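Local coordinates for protein pectate lyase (Cellvibrio cellulosa, PDB 1GXM) that cleaves the pectic polysaccharide polygalacturonic acid by anti-beta-elimination, the catalytic module being the part described here, at residues A[109-114]-A[197-202]. Numbering follows the deposited sequence.
Sequences SQYSTG and GALDYQ. With GOL (glycerol), chain C.
Thr113 meets Ala198 through a hydrogen bond, OG1 donating to the backbone O of Ala198 at 2.7 Å. The C=O...donor angle of 160° puts the hydroxyl close to the carbonyl axis. With OG1 between its own backbone N and carbonyl carbon, CG2 stands beside the N and comes close to the same carbonyl oxygen. The methyl of the same residue, Ala198, sits over the centre of the Tyr111 ring, its CB 3.3 Å from the centroid and 12° off the ring normal, a close CH-pi contact. Leu199 adds a lighter apolar touch: its CD2 lies 4.0 Å from Thr113 CG2 and meets Tyr111 at CD2, the Tyr111 and Leu199 side chains crossing at about a right angle. Tyr201, which also meets Tyr177 of helix 161-181, approaches Thr113 tip to tip, and a water in the plane of the Tyr201 ring accepts from its OH and donates to Thr113 O, at 2.6 Å each. A glycerol, probably from the crystallisation liquor, spans the loops: its O2 donates to Tyr111 OH (2.6 Å), while Ala198 N donates to its O3 in a nearly straight bond (173°). His129 also binds it. Tyr111 to Gly114 form a type I beta turn, closed by Gly114 N to Tyr111 O; following helix 93-109, it docks against the loop after strand 195-196, a surface loop-loop contact within the pectic acid lyase module.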
ATOM      1  N   SER A 109     -11.716 -10.860  -2.924  1.00 11.45           N
ATOM      2  CA  SER A 109     -11.669  -9.598  -3.661  1.00 10.92           C
ATOM      3  C   SER A 109     -10.710  -9.610  -4.826  1.00 10.60           C
ATOM      4  O   SER A 109     -10.770  -8.746  -5.675  1.00 11.50           O
ATOM      5  CB  SER A 109     -11.296  -8.471  -2.725  1.00 11.34           C
ATOM      6  OG  SER A 109      -9.905  -8.403  -2.494  1.00 11.58           O
ATOM      7  N   GLN A 110      -9.820 -10.590  -4.856  1.00 10.89           N
ATOM      8  CA  GLN A 110      -8.741 -10.593  -5.807  1.00 11.38           C
ATOM      9  C   GLN A 110      -9.214 -10.973  -7.201  1.00 11.51           C
ATOM     10  O   GLN A 110      -9.900 -11.971  -7.389  1.00 12.98           O
ATOM     11  CB  GLN A 110      -7.626 -11.525  -5.348  1.00 11.37           C
ATOM     12  CG  GLN A 110      -6.356 -11.385  -6.137  1.00 11.42           C
ATOM     13  CD  GLN A 110      -5.240 -12.193  -5.545  1.00 11.16           C
ATOM     14  OE1 GLN A 110      -5.421 -13.360  -5.192  1.00 12.87           O
ATOM     15  NE2 GLN A 110      -4.064 -11.583  -5.427  1.00 10.26           N
ATOM     16  N   TYR A 111      -8.851 -10.179  -8.181  1.00 11.65           N
ATOM     17  CA  TYR A 111      -9.134 -10.510  -9.546  1.00 11.59           C
ATOM     18  C   TYR A 111      -8.275 -11.681 -10.012  1.00 12.45           C
ATOM     19  O   TYR A 111      -7.269 -11.984  -9.407  1.00 12.02           O
ATOM     20  CB  TYR A 111      -8.849  -9.333 -10.450  1.00 12.08           C
ATOM     21  CG  TYR A 111      -9.742  -8.130 -10.328  1.00 10.71           C
ATOM     22  CD1 TYR A 111      -9.497  -7.136  -9.395  1.00 10.30           C
ATOM     23  CD2 TYR A 111     -10.762  -7.925 -11.234  1.00 11.33           C
ATOM     24  CE1 TYR A 111     -10.263  -5.990  -9.352  1.00  9.41           C
ATOM     25  CE2 TYR A 111     -11.534  -6.794 -11.184  1.00 11.15           C
ATOM     26  CZ  TYR A 111     -11.262  -5.816 -10.249  1.00 10.52           C
ATOM     27  OH  TYR A 111     -12.026  -4.693 -10.234  1.00 11.26           O
ATOM     28  N   SER A 112      -8.631 -12.253 -11.156  1.00 12.92           N
ATOM     29  CA  SER A 112      -7.881 -13.362 -11.740  1.00 14.01           C
ATOM     30  C   SER A 112      -6.428 -12.986 -12.000  1.00 13.30           C
ATOM     31  O   SER A 112      -5.551 -13.840 -11.967  1.00 14.20           O
ATOM     32  CB  SER A 112      -8.520 -13.810 -13.047  1.00 14.36           C
ATOM     33  OG  SER A 112      -8.487 -12.802 -14.001  1.00 18.56           O
ATOM     34  N   THR A 113      -6.189 -11.703 -12.226  1.00 12.34           N
ATOM     35  CA  THR A 113      -4.853 -11.190 -12.498  1.00 11.47           C
ATOM     36  C   THR A 113      -3.997 -10.990 -11.255  1.00 10.87           C
ATOM     37  O   THR A 113      -2.825 -10.695 -11.353  1.00 11.81           O
ATOM     38  CB  THR A 113      -4.950  -9.842 -13.156  1.00 11.86           C
ATOM     39  OG1 THR A 113      -5.661  -8.967 -12.275  1.00 11.97           O
ATOM     40  CG2 THR A 113      -5.736  -9.887 -14.459  1.00 13.00           C
ATOM     41  N   GLY A 114      -4.608 -11.065 -10.092  1.00 10.16           N
ATOM     42  CA  GLY A 114      -3.938 -10.788  -8.835  1.00 10.01           C
ATOM     43  C   GLY A 114      -4.229  -9.413  -8.259  1.00  9.93           C
ATOM     44  O   GLY A 114      -3.907  -9.172  -7.113  1.00  9.51           O
ATOM     45  N   GLY A 197      -5.210  -0.619 -13.979  1.00  8.73           N
ATOM     46  CA  GLY A 197      -6.354  -1.404 -14.409  1.00  9.15           C
ATOM     47  C   GLY A 197      -6.209  -2.826 -13.923  1.00  9.25           C
ATOM     48  O   GLY A 197      -5.176  -3.455 -14.091  1.00  9.30           O
ATOM     49  N   ALA A 198      -7.260  -3.335 -13.305  1.00  9.82           N
ATOM     50  CA  ALA A 198      -7.236  -4.664 -12.756  1.00 10.74           C
ATOM     51  C   ALA A 198      -7.008  -5.706 -13.822  1.00 11.17           C
ATOM     52  O   ALA A 198      -6.391  -6.729 -13.556  1.00 11.86           O
ATOM     53  CB  ALA A 198      -8.528  -4.939 -12.029  1.00 11.67           C
ATOM     54  N   LEU A 199      -7.523  -5.453 -15.022  1.00 11.66           N
ATOM     55  CA  LEU A 199      -7.392  -6.396 -16.125  1.00 12.94           C
ATOM     56  C   LEU A 199      -6.374  -6.013 -17.159  1.00 12.38           C
ATOM     57  O   LEU A 199      -5.808  -6.881 -17.821  1.00 14.32           O
ATOM     58  CB  LEU A 199      -8.736  -6.616 -16.807  1.00 13.81           C
ATOM     59  CG  LEU A 199      -9.837  -7.125 -15.878  1.00 16.91           C
ATOM     60  CD1 LEU A 199     -11.067  -7.481 -16.717  1.00 18.91           C
ATOM     61  CD2 LEU A 199      -9.404  -8.310 -15.076  1.00 18.63           C
ATOM     62  N   ASP A 200      -6.168  -4.717 -17.345  1.00 11.06           N
ATOM     63  CA  ASP A 200      -5.313  -4.235 -18.427  1.00 11.70           C
ATOM     64  C   ASP A 200      -3.928  -3.788 -17.968  1.00 11.13           C
ATOM     65  O   ASP A 200      -3.077  -3.528 -18.792  1.00 11.88           O
ATOM     66  CB  ASP A 200      -6.011  -3.161 -19.276  1.00 11.66           C
ATOM     67  CG  ASP A 200      -6.221  -1.827 -18.573  1.00 11.49           C
ATOM     68  OD1 ASP A 200      -5.565  -1.518 -17.550  1.00 11.11           O
ATOM     69  OD2 ASP A 200      -7.038  -1.010 -19.046  1.00 12.99           O
ATOM     70  N   TYR A 201      -3.724  -3.746 -16.648  1.00 10.28           N
ATOM     71  CA  TYR A 201      -2.437  -3.385 -16.010  1.00 10.84           C
ATOM     72  C   TYR A 201      -2.004  -1.934 -16.229  1.00 10.78           C
ATOM     73  O   TYR A 201      -0.929  -1.539 -15.784  1.00 11.13           O
ATOM     74  CB  TYR A 201      -1.303  -4.305 -16.484  1.00 10.65           C
ATOM     75  CG  TYR A 201      -1.557  -5.759 -16.250  1.00 11.60           C
ATOM     76  CD1 TYR A 201      -1.234  -6.348 -15.041  1.00 11.79           C
ATOM     77  CD2 TYR A 201      -2.087  -6.559 -17.248  1.00 12.84           C
ATOM     78  CE1 TYR A 201      -1.457  -7.685 -14.823  1.00 12.35           C
ATOM     79  CE2 TYR A 201      -2.322  -7.905 -17.030  1.00 12.89           C
ATOM     80  CZ  TYR A 201      -2.005  -8.453 -15.822  1.00 12.20           C
ATOM     81  OH  TYR A 201      -2.221  -9.785 -15.607  1.00 14.58           O
ATOM     82  N   GLN A 202      -2.802  -1.142 -16.927  1.00 10.47           N
ATOM     83  CA  GLN A 202      -2.413   0.206 -17.315  1.00 10.66           C
ATOM     84  C   GLN A 202      -2.579   1.164 -16.146  1.00  9.87           C
ATOM     85  O   GLN A 202      -3.495   1.023 -15.375  1.00  9.24           O
ATOM     86  CB  GLN A 202      -3.332   0.735 -18.422  1.00 11.68           C
ATOM     87  CG  GLN A 202      -3.399   0.048 -19.768  1.00 13.70           C
ATOM     88  CD  GLN A 202      -4.530   0.665 -20.663  1.00 16.51           C
ATOM     89  OE1 GLN A 202      -5.177   1.644 -20.273  1.00 19.41           O
ATOM     90  NE2 GLN A 202      -4.767   0.073 -21.813  1.00 20.48           N
TER
HETATM   91  C1  GOL C1650     -11.808  -2.921 -14.732  1.00 28.21           C
HETATM   92  O1  GOL C1650     -12.062  -1.605 -15.137  1.00 30.12           O
HETATM   93  C2  GOL C1650     -11.996  -2.913 -13.239  1.00 26.75           C
HETATM   94  O2  GOL C1650     -12.121  -4.228 -12.779  1.00 30.17           O
HETATM   95  C3  GOL C1650     -10.865  -2.209 -12.505  1.00 21.44           C
HETATM   96  O3  GOL C1650      -9.717  -1.857 -13.256  1.00 13.95           O
HETATM   97  O   HOH W   1      -1.122 -10.682 -13.374  1.00 13.96           O